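Local structure of hypothetical hydrolase (Bacteroides thetaiotaomicron, 3TC9) at residues Y153-Q158 with K180-W186; G270-H274 with V287-Y293; K319-D323 with N361-R365. The protein is of unknown catalytic activity but probably serves as an auxiliary nutrient-binding protein, joining an immunoglobulin-like IPT/TIG domain to a six-bladed beta-propeller. The contacts are given in a common frame with arbitrary orientation. Numbering follows the deposited sequence.

Contact 1 (Y153-Q158 with K180-W186); sequences YLVGEQ and KVRTICW. With EDO (1,2-ethanediol), chain U; PO4 (phosphate ion), chain Q.
Tyr153-Val155 and Val181-Trp186 run as strands, nearly antiparallel (axes at 160°, 6.1 Å apart at closest approach), but pair at one end only. There Glu157, with positive phi (59/-109), forms a single antiparallel hydrogen-bonded bridge with Val181 (CA-CA 4.2 Å): Val181 N donates to Glu157 O at 3.0 Å, and Glu157 N returns a weak bond to Val181 O at 3.2 Å. Beyond it, Val155 (m) points inward, its CG1 3.6 Å from Val181 CG1 and 3.4 Å from Ile184 CG1. At the far end the edge of Trp186 (m) meets the face of Tyr153 (m) in an offset edge-to-face pair, six-membered-ring centroids 5.8 Å apart and planes at 61°; Phe216 packs against both. Glu157 OE2 lies 4.4 Å from Arg182 NE, beyond a salt bridge; Glu157 OE1 binds Arg418, and the Arg182 guanidinium is salt-bridged to Asp198. Arg182 O accepts a very short 2.5 Å bond from ethanediol O1, and Gln158 NE2 reaches phosphate O2 at 3.0 Å, both probably crystallisation-liquor molecules. Strand 151-156 is second in its blade and 181-186 innermost in the next: a largely apolar interface between consecutive beta-propeller blades, closed at one end by a backbone bridge.

Contact 2 (G270-H274 with V287-Y293); sequences GWEFH and VVVNQHY
Within one blade of the propeller, the innermost strand 273-277 and its neighbour 283-288 form a beta hairpin, and this contact lies at its open end, where residues 289-292 turn the chain into the third strand. Val287 makes an antiparallel hydrogen-bonded pair with His274 (CA-CA 5.5 Å): Val287 N to His274 O is 3.0 Å and His274 N to Val287 O 3.1 Å. Its CB sits over the His274 (p) ring, 3.8 Å from the centroid. Val288 is the non-hydrogen-bonded partner of Phe273 (CA-CA 4.4 Å), its CG1 lying over the five-membered ring of Trp271, 4.0 Å from the centroid. Val289 leaves the strand (-56/-47), its N giving a weak 3.0 Å bond to Glu272 O. Asn290 (p) substitutes its amide for a strand partner: OD1 accepts from Glu272 N at 2.9 Å while ND2 donates to Gly270 O at 2.8 Å. Gln291 (m, m) lays CG almost along the normal of the six-membered ring of Trp271, 3.5 Å from its centroid. His292 (58/50) completes the turn, ND1 hydrogen-bonded to Ala333 N and ring edge-to-face with His332. Tyr293 (p) meets Trp271 rim to rim, and Trp271 NE1 donates to Tyr293 OH at 2.9 Å.

Contact 3 (K319-D323 with N361-R365); sequences KDWVD and NHCIR. With EDO (1,2-ethanediol), chain V; EDO (1,2-ethanediol), chain R.
Arg365, Trp321 and Asn361 carry most of this contact between the irregular, extended segment 319-323 and the beginning of strand 363-367. The segments do not pair as strands; their nearest CA atoms, those of Trp321 and Asn361, are 6.3 Å apart. Arg365 (m, m, m) curls so that Asp323 OD1 receives NH2 at 2.8 Å in a salt bridge and NE weakly at 3.3 Å; NH2 also reaches Val322 O weakly at 3.1 Å. Trp321 (t) sets CD1 over one face of the guanidinium, 3.7 Å from Arg365 NH1, with Cys363 SG oblique to its five-membered ring, 4.6 Å from the centroid. Its NE1 bonds to Thr375, and Arg379 makes a cation-pi contact. Asn361 (m) donates from ND2 to Asp320 O at 2.9 Å. Asp358, opposite His362 and Cys363 in a G1 beta bulge, holds Arg365 and Asn361 from the blade side while their other hydrogen bonds reach the loop: the join is made chiefly by charge and amide hydrogen bonds, with the Trp321 ring packed among them.

Overall arrangement
The contacts lie in series along the propeller chain. Contacts 1 and 2, centres 17 Å apart, are tied by the salt bridge Arg182 NH1-Glu272 OE2 at 2.9 Å, linking the innermost strand of one blade to residues leading into that of another. Contacts 2 and 3, centres 15 Å apart, meet where His292 NE2 packs on Lys319 CG at 3.4 Å, as loop 319-323 passes to the next blade. Contacts 1 and 3 do not touch, nearest atoms about 14 Å apart. No active site is established; the ethanediol held by Arg182, Val140 and Arg335, about 5 Å (nearest atoms) from the His274 side chain, probably comes from the crystallisation liquor but may mark a pocket.

Contact 1 (Y153-Q158 with K180-W186)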
loop_
_atom_site.group_PDB
_atom_site.type_symbol
_atom_site.label_atom_id
_atom_site.label_comp_id
_atom_site.label_asym_id
_atom_site.label_seq_id
_atom_site.Cartn_x
_atom_site.Cartn_y
_atom_site.Cartn_z
ATOM N N TYR B 153 -14.029 -16.366 -11.672
ATOM C CA TYR B 153 -14.191 -17.644 -12.363
ATOM C C TYR B 153 -13.215 -18.673 -11.824
ATOM O O TYR B 153 -12.120 -18.324 -11.346
ATOM C CB TYR B 153 -14.012 -17.475 -13.884
ATOM C CG TYR B 153 -15.150 -16.713 -14.524
ATOM C CD1 TYR B 153 -16.302 -17.370 -14.946
ATOM C CD2 TYR B 153 -15.098 -15.329 -14.664
ATOM C CE1 TYR B 153 -17.372 -16.670 -15.500
ATOM C CE2 TYR B 153 -16.150 -14.622 -15.241
ATOM C CZ TYR B 153 -17.282 -15.300 -15.670
ATOM O OH TYR B 153 -18.326 -14.614 -16.234
ATOM N N LEU B 154 -13.611 -19.946 -11.918
ATOM C CA LEU B 154 -12.798 -21.084 -11.492
ATOM C C LEU B 154 -12.989 -22.245 -12.467
ATOM O O LEU B 154 -14.071 -22.392 -13.035
ATOM C CB LEU B 154 -13.112 -21.515 -10.030
ATOM C CG LEU B 154 -14.511 -22.124 -9.696
ATOM C CD1 LEU B 154 -14.546 -23.659 -9.911
ATOM C CD2 LEU B 154 -14.867 -21.886 -8.249
ATOM N N VAL B 155 -11.955 -23.081 -12.638
ATOM C CA VAL B 155 -12.001 -24.302 -13.438
ATOM C C VAL B 155 -11.677 -25.426 -12.466
ATOM O O VAL B 155 -10.957 -25.193 -11.507
ATOM C CB VAL B 155 -11.119 -24.309 -14.720
ATOM C CG1 VAL B 155 -11.664 -23.340 -15.763
ATOM C CG2 VAL B 155 -9.648 -24.033 -14.419
ATOM N N GLY B 156 -12.234 -26.609 -12.689
ATOM C CA GLY B 156 -12.092 -27.706 -11.744
ATOM C C GLY B 156 -11.703 -29.051 -12.294
ATOM O O GLY B 156 -12.182 -30.063 -11.779
ATOM N N GLU B 157 -10.787 -29.081 -13.293
ATOM C CA GLU B 157 -10.304 -30.294 -13.971
ATOM C C GLU B 157 -11.500 -31.012 -14.606
ATOM O O GLU B 157 -12.079 -30.466 -15.549
ATOM C CB GLU B 157 -9.476 -31.212 -13.044
ATOM C CG GLU B 157 -8.011 -30.806 -12.956
ATOM C CD GLU B 157 -7.149 -31.445 -11.880
ATOM O OE1 GLU B 157 -7.624 -32.372 -11.179
ATOM O OE2 GLU B 157 -5.978 -31.015 -11.748
ATOM N N GLN B 158 -11.911 -32.171 -14.060
ATOM C CA GLN B 158 -13.063 -32.903 -14.576
ATOM C C GLN B 158 -14.388 -32.226 -14.164
ATOM O O GLN B 158 -15.404 -32.449 -14.820
ATOM C CB GLN B 158 -13.032 -34.387 -14.137
ATOM C CG GLN B 158 -13.321 -34.657 -12.657
ATOM C CD GLN B 158 -12.084 -34.799 -11.807
ATOM O OE1 GLN B 158 -11.042 -34.169 -12.024
ATOM N NE2 GLN B 158 -12.199 -35.593 -10.772
ATOM N N LYS B 180 -10.472 -32.487 -18.494
ATOM C CA LYS B 180 -9.453 -32.023 -17.541
ATOM C C LYS B 180 -9.040 -30.556 -17.806
ATOM O O LYS B 180 -7.973 -30.303 -18.363
ATOM C CB LYS B 180 -8.232 -32.960 -17.582
ATOM C CG LYS B 180 -7.335 -32.906 -16.350
ATOM C CD LYS B 180 -6.117 -33.803 -16.570
ATOM C CE LYS B 180 -5.212 -33.880 -15.372
ATOM N NZ LYS B 180 -3.850 -34.355 -15.742
ATOM N N VAL B 181 -9.884 -29.596 -17.372
ATOM C CA VAL B 181 -9.626 -28.165 -17.544
ATOM C C VAL B 181 -8.546 -27.687 -16.539
ATOM O O VAL B 181 -8.724 -27.812 -15.330
ATOM C CB VAL B 181 -10.892 -27.312 -17.456
ATOM C CG1 VAL B 181 -10.619 -25.926 -18.017
ATOM C CG2 VAL B 181 -12.046 -27.979 -18.192
ATOM N N ARG B 182 -7.454 -27.104 -17.059
ATOM C CA ARG B 182 -6.293 -26.739 -16.263
ATOM C C ARG B 182 -6.183 -25.267 -15.910
ATOM O O ARG B 182 -5.822 -24.944 -14.782
ATOM C CB ARG B 182 -5.007 -27.163 -17.009
ATOM C CG ARG B 182 -4.881 -28.667 -17.273
ATOM C CD ARG B 182 -4.904 -29.500 -15.993
ATOM N NE ARG B 182 -3.842 -29.106 -15.069
ATOM C CZ ARG B 182 -2.652 -29.701 -14.994
ATOM N NH1 ARG B 182 -2.373 -30.748 -15.762
ATOM N NH2 ARG B 182 -1.747 -29.274 -14.128
ATOM N N THR B 183 -6.407 -24.377 -16.877
ATOM C CA THR B 183 -6.235 -22.948 -16.665
ATOM C C THR B 183 -7.320 -22.132 -17.325
ATOM O O THR B 183 -8.095 -22.641 -18.136
ATOM C CB THR B 183 -4.830 -22.448 -17.196
ATOM O OG1 THR B 183 -4.696 -22.655 -18.607
ATOM C CG2 THR B 183 -3.633 -23.031 -16.441
ATOM N N ILE B 184 -7.324 -20.833 -16.948
ATOM C CA ILE B 184 -8.130 -19.720 -17.435
ATOM C C ILE B 184 -7.218 -18.563 -17.695
ATOM O O ILE B 184 -6.439 -18.170 -16.810
ATOM C CB ILE B 184 -9.255 -19.237 -16.458
ATOM C CG1 ILE B 184 -10.010 -20.346 -15.770
ATOM C CG2 ILE B 184 -10.188 -18.166 -17.094
ATOM C CD1 ILE B 184 -10.284 -20.029 -14.323
ATOM N N CYS B 185 -7.356 -17.966 -18.869
ATOM C CA CYS B 185 -6.711 -16.703 -19.170
ATOM C C CYS B 185 -7.627 -15.902 -20.107
ATOM O O CYS B 185 -8.709 -16.375 -20.477
ATOM C CB CYS B 185 -5.281 -16.842 -19.692
ATOM S SG CYS B 185 -5.112 -17.773 -21.235
ATOM N N TRP B 186 -7.278 -14.644 -20.340
ATOM C CA TRP B 186 -8.135 -13.720 -21.060
ATOM C C TRP B 186 -7.408 -13.075 -22.201
ATOM O O TRP B 186 -6.196 -12.851 -22.120
ATOM C CB TRP B 186 -8.626 -12.628 -20.092
ATOM C CG TRP B 186 -9.348 -13.170 -18.887
ATOM C CD1 TRP B 186 -8.794 -13.626 -17.722
ATOM C CD2 TRP B 186 -10.764 -13.328 -18.744
ATOM N NE1 TRP B 186 -9.779 -14.056 -16.863
ATOM C CE2 TRP B 186 -10.999 -13.889 -17.466
ATOM C CE3 TRP B 186 -11.859 -13.054 -19.577
ATOM C CZ2 TRP B 186 -12.286 -14.178 -17.004
ATOM C CZ3 TRP B 186 -13.131 -13.335 -19.110
ATOM C CH2 TRP B 186 -13.334 -13.875 -17.833
HETATM C C1 EDO U . -3.725 -26.928 -12.446
HETATM O O1 EDO U . -4.003 -26.137 -13.594
HETATM C C2 EDO U . -3.018 -26.016 -11.457
HETATM O O2 EDO U . -3.786 -25.904 -10.255
HETATM P P PO4 Q . -12.099 -35.746 -7.109
HETATM O O1 PO4 Q . -11.544 -35.892 -5.644
HETATM O O2 PO4 Q . -11.016 -36.284 -8.121
HETATM O O3 PO4 Q . -12.442 -34.259 -7.417
HETATM O O4 PO4 Q . -13.437 -36.545 -7.331
#

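Contact 2 (G270-H274 with V287-Y293)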
loop_
_atom_site.group_PDB
_atom_site.type_symbol
_atom_site.label_atom_id
_atom_site.label_comp_id
_atom_site.label_asym_id
_atom_site.label_seq_id
_atom_site.Cartn_x
_atom_site.Cartn_y
_atom_site.Cartn_z
ATOM N N GLY B 270 8.058 -35.523 -20.600
ATOM C CA GLY B 270 7.078 -35.571 -19.519
ATOM C C GLY B 270 7.223 -34.437 -18.532
ATOM O O GLY B 270 7.401 -34.676 -17.338
ATOM N N TRP B 271 7.188 -33.198 -19.038
ATOM C CA TRP B 271 7.324 -31.965 -18.263
ATOM C C TRP B 271 5.963 -31.261 -18.184
ATOM O O TRP B 271 5.496 -30.670 -19.160
ATOM C CB TRP B 271 8.401 -31.053 -18.888
ATOM C CG TRP B 271 9.554 -30.716 -17.991
ATOM C CD1 TRP B 271 9.949 -29.467 -17.608
ATOM C CD2 TRP B 271 10.502 -31.631 -17.416
ATOM N NE1 TRP B 271 11.084 -29.545 -16.831
ATOM C CE2 TRP B 271 11.441 -30.862 -16.690
ATOM C CE3 TRP B 271 10.655 -33.033 -17.447
ATOM C CZ2 TRP B 271 12.518 -31.444 -16.004
ATOM C CZ3 TRP B 271 11.722 -33.610 -16.765
ATOM C CH2 TRP B 271 12.640 -32.821 -16.057
ATOM N N GLU B 272 5.313 -31.400 -17.027
ATOM C CA GLU B 272 4.008 -30.823 -16.733
ATOM C C GLU B 272 4.209 -29.448 -16.137
ATOM O O GLU B 272 4.739 -29.343 -15.027
ATOM C CB GLU B 272 3.209 -31.737 -15.781
ATOM C CG GLU B 272 1.837 -31.197 -15.402
ATOM C CD GLU B 272 1.050 -31.994 -14.375
ATOM O OE1 GLU B 272 1.636 -32.887 -13.720
ATOM O OE2 GLU B 272 -0.157 -31.709 -14.209
ATOM N N PHE B 273 3.836 -28.383 -16.881
ATOM C CA PHE B 273 4.040 -27.034 -16.357
ATOM C C PHE B 273 3.034 -25.990 -16.862
ATOM O O PHE B 273 2.418 -26.170 -17.914
ATOM C CB PHE B 273 5.481 -26.528 -16.660
ATOM C CG PHE B 273 5.866 -26.388 -18.116
ATOM C CD1 PHE B 273 5.653 -25.187 -18.799
ATOM C CD2 PHE B 273 6.477 -27.440 -18.798
ATOM C CE1 PHE B 273 6.026 -25.050 -20.152
ATOM C CE2 PHE B 273 6.833 -27.312 -20.152
ATOM C CZ PHE B 273 6.622 -26.111 -20.816
ATOM N N HIS B 274 2.903 -24.883 -16.078
ATOM C CA HIS B 274 2.106 -23.747 -16.499
ATOM C C HIS B 274 3.029 -22.511 -16.526
ATOM O O HIS B 274 4.145 -22.542 -15.988
ATOM C CB HIS B 274 0.819 -23.550 -15.664
ATOM C CG HIS B 274 1.032 -23.387 -14.197
ATOM N ND1 HIS B 274 1.339 -22.157 -13.649
ATOM C CD2 HIS B 274 0.942 -24.298 -13.206
ATOM C CE1 HIS B 274 1.437 -22.360 -12.348
ATOM N NE2 HIS B 274 1.220 -23.634 -12.035
ATOM N N VAL B 287 6.182 -22.849 -13.827
ATOM C CA VAL B 287 5.983 -23.674 -12.650
ATOM C C VAL B 287 5.867 -25.104 -13.083
ATOM O O VAL B 287 4.840 -25.478 -13.693
ATOM C CB VAL B 287 4.742 -23.177 -11.860
ATOM C CG1 VAL B 287 4.427 -24.059 -10.641
ATOM C CG2 VAL B 287 4.904 -21.700 -11.458
ATOM N N VAL B 288 6.919 -25.915 -12.749
ATOM C CA VAL B 288 6.955 -27.335 -13.132
ATOM C C VAL B 288 6.330 -28.196 -12.021
ATOM O O VAL B 288 6.978 -28.569 -11.035
ATOM C CB VAL B 288 8.330 -27.860 -13.581
ATOM C CG1 VAL B 288 8.158 -29.168 -14.350
ATOM C CG2 VAL B 288 9.033 -26.824 -14.450
ATOM N N VAL B 289 5.043 -28.487 -12.215
ATOM C CA VAL B 289 4.160 -29.233 -11.313
ATOM C C VAL B 289 4.735 -30.625 -10.969
ATOM O O VAL B 289 4.749 -30.990 -9.789
ATOM C CB VAL B 289 2.746 -29.363 -11.944
ATOM C CG1 VAL B 289 1.755 -30.033 -10.984
ATOM C CG2 VAL B 289 2.227 -28.001 -12.384
ATOM N N ASN B 290 5.206 -31.394 -11.970
ATOM C CA ASN B 290 5.649 -32.752 -11.690
ATOM C C ASN B 290 7.172 -32.881 -11.489
ATOM O O ASN B 290 7.666 -34.012 -11.368
ATOM C CB ASN B 290 5.174 -33.693 -12.804
ATOM C CG ASN B 290 5.835 -33.456 -14.136
ATOM O OD1 ASN B 290 6.327 -32.358 -14.442
ATOM N ND2 ASN B 290 5.883 -34.496 -14.946
ATOM N N GLN B 291 7.911 -31.747 -11.419
ATOM C CA GLN B 291 9.373 -31.770 -11.255
ATOM C C GLN B 291 9.849 -30.892 -10.080
ATOM O O GLN B 291 11.029 -30.898 -9.726
ATOM C CB GLN B 291 10.087 -31.396 -12.572
ATOM C CG GLN B 291 9.817 -32.364 -13.736
ATOM C CD GLN B 291 10.290 -33.791 -13.499
ATOM O OE1 GLN B 291 11.231 -34.066 -12.746
ATOM N NE2 GLN B 291 9.661 -34.744 -14.163
ATOM N N HIS B 292 8.897 -30.225 -9.428
ATOM C CA HIS B 292 8.989 -29.474 -8.166
ATOM C C HIS B 292 10.019 -28.352 -8.168
ATOM O O HIS B 292 10.798 -28.206 -7.219
ATOM C CB HIS B 292 9.248 -30.471 -7.033
ATOM C CG HIS B 292 8.488 -31.731 -7.259
ATOM N ND1 HIS B 292 7.110 -31.757 -7.159
ATOM C CD2 HIS B 292 8.917 -32.924 -7.737
ATOM C CE1 HIS B 292 6.746 -32.982 -7.506
ATOM N NE2 HIS B 292 7.797 -33.718 -7.870
ATOM N N TYR B 293 9.963 -27.506 -9.204
ATOM C CA TYR B 293 10.858 -26.360 -9.315
ATOM C C TYR B 293 10.223 -25.306 -10.212
ATOM O O TYR B 293 9.229 -25.561 -10.913
ATOM C CB TYR B 293 12.277 -26.774 -9.793
ATOM C CG TYR B 293 12.432 -27.081 -11.267
ATOM C CD1 TYR B 293 11.758 -28.151 -11.852
ATOM C CD2 TYR B 293 13.334 -26.373 -12.052
ATOM C CE1 TYR B 293 11.930 -28.467 -13.203
ATOM C CE2 TYR B 293 13.517 -26.681 -13.399
ATOM C CZ TYR B 293 12.799 -27.716 -13.977
ATOM O OH TYR B 293 12.969 -28.025 -15.307
#

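Contact 3 (K319-D323 with N361-R365)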
loop_
_atom_site.group_PDB
_atom_site.type_symbol
_atom_site.label_atom_id
_atom_site.label_comp_id
_atom_site.label_asym_id
_atom_site.label_seq_id
_atom_site.Cartn_x
_atom_site.Cartn_y
_atom_site.Cartn_z
ATOM N N LYS B 319 11.293 -33.710 -4.322
ATOM C CA LYS B 319 10.073 -33.447 -3.548
ATOM C C LYS B 319 10.401 -33.247 -2.076
ATOM O O LYS B 319 10.917 -34.170 -1.440
ATOM C CB LYS B 319 9.092 -34.646 -3.630
ATOM C CG LYS B 319 8.768 -35.230 -4.983
ATOM C CD LYS B 319 8.560 -36.725 -4.810
ATOM C CE LYS B 319 7.789 -37.347 -5.933
ATOM N NZ LYS B 319 7.133 -38.599 -5.484
ATOM N N ASP B 320 10.055 -32.107 -1.508
ATOM C CA ASP B 320 10.269 -31.893 -0.079
ATOM C C ASP B 320 9.609 -30.604 0.357
ATOM O O ASP B 320 9.061 -29.905 -0.472
ATOM C CB ASP B 320 11.783 -31.859 0.237
ATOM C CG ASP B 320 12.170 -32.312 1.625
ATOM O OD1 ASP B 320 11.274 -32.369 2.513
ATOM O OD2 ASP B 320 13.368 -32.541 1.849
ATOM N N TRP B 321 9.665 -30.284 1.648
ATOM C CA TRP B 321 9.183 -29.028 2.197
ATOM C C TRP B 321 10.353 -28.377 2.889
ATOM O O TRP B 321 10.768 -28.833 3.951
ATOM C CB TRP B 321 7.982 -29.220 3.136
ATOM C CG TRP B 321 7.491 -27.913 3.681
ATOM C CD1 TRP B 321 6.902 -26.899 2.980
ATOM C CD2 TRP B 321 7.716 -27.411 5.001
ATOM N NE1 TRP B 321 6.693 -25.818 3.801
ATOM C CE2 TRP B 321 7.146 -26.120 5.059
ATOM C CE3 TRP B 321 8.267 -27.966 6.175
ATOM C CZ2 TRP B 321 7.124 -25.369 6.238
ATOM C CZ3 TRP B 321 8.234 -27.223 7.346
ATOM C CH2 TRP B 321 7.654 -25.950 7.374
ATOM N N VAL B 322 10.976 -27.398 2.212
ATOM C CA VAL B 322 12.197 -26.710 2.647
ATOM C C VAL B 322 12.141 -25.255 2.221
ATOM O O VAL B 322 12.146 -24.944 1.026
ATOM C CB VAL B 322 13.536 -27.363 2.132
ATOM C CG1 VAL B 322 14.764 -26.613 2.670
ATOM C CG2 VAL B 322 13.648 -28.846 2.480
ATOM N N ASP B 323 12.088 -24.366 3.204
ATOM C CA ASP B 323 12.160 -22.924 2.982
ATOM C C ASP B 323 13.658 -22.579 2.790
ATOM O O ASP B 323 14.512 -23.219 3.395
ATOM C CB ASP B 323 11.470 -22.154 4.149
ATOM C CG ASP B 323 9.948 -22.327 4.139
ATOM O OD1 ASP B 323 9.379 -22.517 3.046
ATOM O OD2 ASP B 323 9.323 -22.252 5.229
ATOM N N ASN B 361 2.441 -30.373 -0.110
ATOM C CA ASN B 361 2.983 -29.872 1.136
ATOM C C ASN B 361 1.859 -29.213 1.934
ATOM O O ASN B 361 2.079 -28.804 3.086
ATOM C CB ASN B 361 4.140 -28.912 0.872
ATOM C CG ASN B 361 5.439 -29.632 0.601
ATOM O OD1 ASN B 361 5.690 -30.733 1.088
ATOM N ND2 ASN B 361 6.300 -29.018 -0.172
ATOM N N HIS B 362 0.647 -29.131 1.310
ATOM C CA HIS B 362 -0.616 -28.580 1.870
ATOM C C HIS B 362 -0.444 -27.170 2.460
ATOM O O HIS B 362 -0.936 -26.869 3.553
ATOM C CB HIS B 362 -1.203 -29.534 2.925
ATOM C CG HIS B 362 -1.322 -30.927 2.410
ATOM N ND1 HIS B 362 -2.346 -31.289 1.572
ATOM C CD2 HIS B 362 -0.498 -31.987 2.577
ATOM C CE1 HIS B 362 -2.141 -32.563 1.280
ATOM N NE2 HIS B 362 -1.042 -33.022 1.868
ATOM N N CYS B 363 0.226 -26.302 1.721
ATOM C CA CYS B 363 0.477 -24.942 2.214
ATOM C C CYS B 363 0.613 -23.933 1.064
ATOM O O CYS B 363 0.568 -24.300 -0.119
ATOM C CB CYS B 363 1.714 -24.928 3.114
ATOM S SG CYS B 363 3.229 -25.427 2.283
ATOM N N ILE B 364 0.708 -22.656 1.440
ATOM C CA ILE B 364 0.914 -21.536 0.530
ATOM C C ILE B 364 2.334 -21.075 0.743
ATOM O O ILE B 364 2.744 -20.829 1.888
ATOM C CB ILE B 364 -0.111 -20.364 0.700
ATOM C CG1 ILE B 364 -1.591 -20.817 0.769
ATOM C CG2 ILE B 364 0.108 -19.279 -0.371
ATOM C CD1 ILE B 364 -2.150 -21.681 -0.472
ATOM N N ARG B 365 3.084 -20.963 -0.346
ATOM C CA ARG B 365 4.478 -20.523 -0.296
ATOM C C ARG B 365 4.610 -19.131 -0.880
ATOM O O ARG B 365 3.709 -18.671 -1.566
ATOM C CB ARG B 365 5.398 -21.511 -1.046
ATOM C CG ARG B 365 5.135 -22.998 -0.764
ATOM C CD ARG B 365 5.626 -23.532 0.567
ATOM N NE ARG B 365 7.064 -23.358 0.783
ATOM C CZ ARG B 365 8.008 -24.209 0.406
ATOM N NH1 ARG B 365 7.690 -25.316 -0.247
ATOM N NH2 ARG B 365 9.276 -23.959 0.675
HETATM C C1 EDO V . 6.834 -34.200 1.163
HETATM O O1 EDO V . 6.953 -33.068 0.288
HETATM C C2 EDO V . 7.856 -34.097 2.293
HETATM O O2 EDO V . 9.121 -34.600 1.851
HETATM C C1 EDO R . 3.191 -36.251 -6.916
HETATM O O1 EDO R . 4.073 -35.140 -7.046
HETATM C C2 EDO R . 4.029 -37.461 -6.533
HETATM O O2 EDO R . 4.542 -37.277 -5.210
#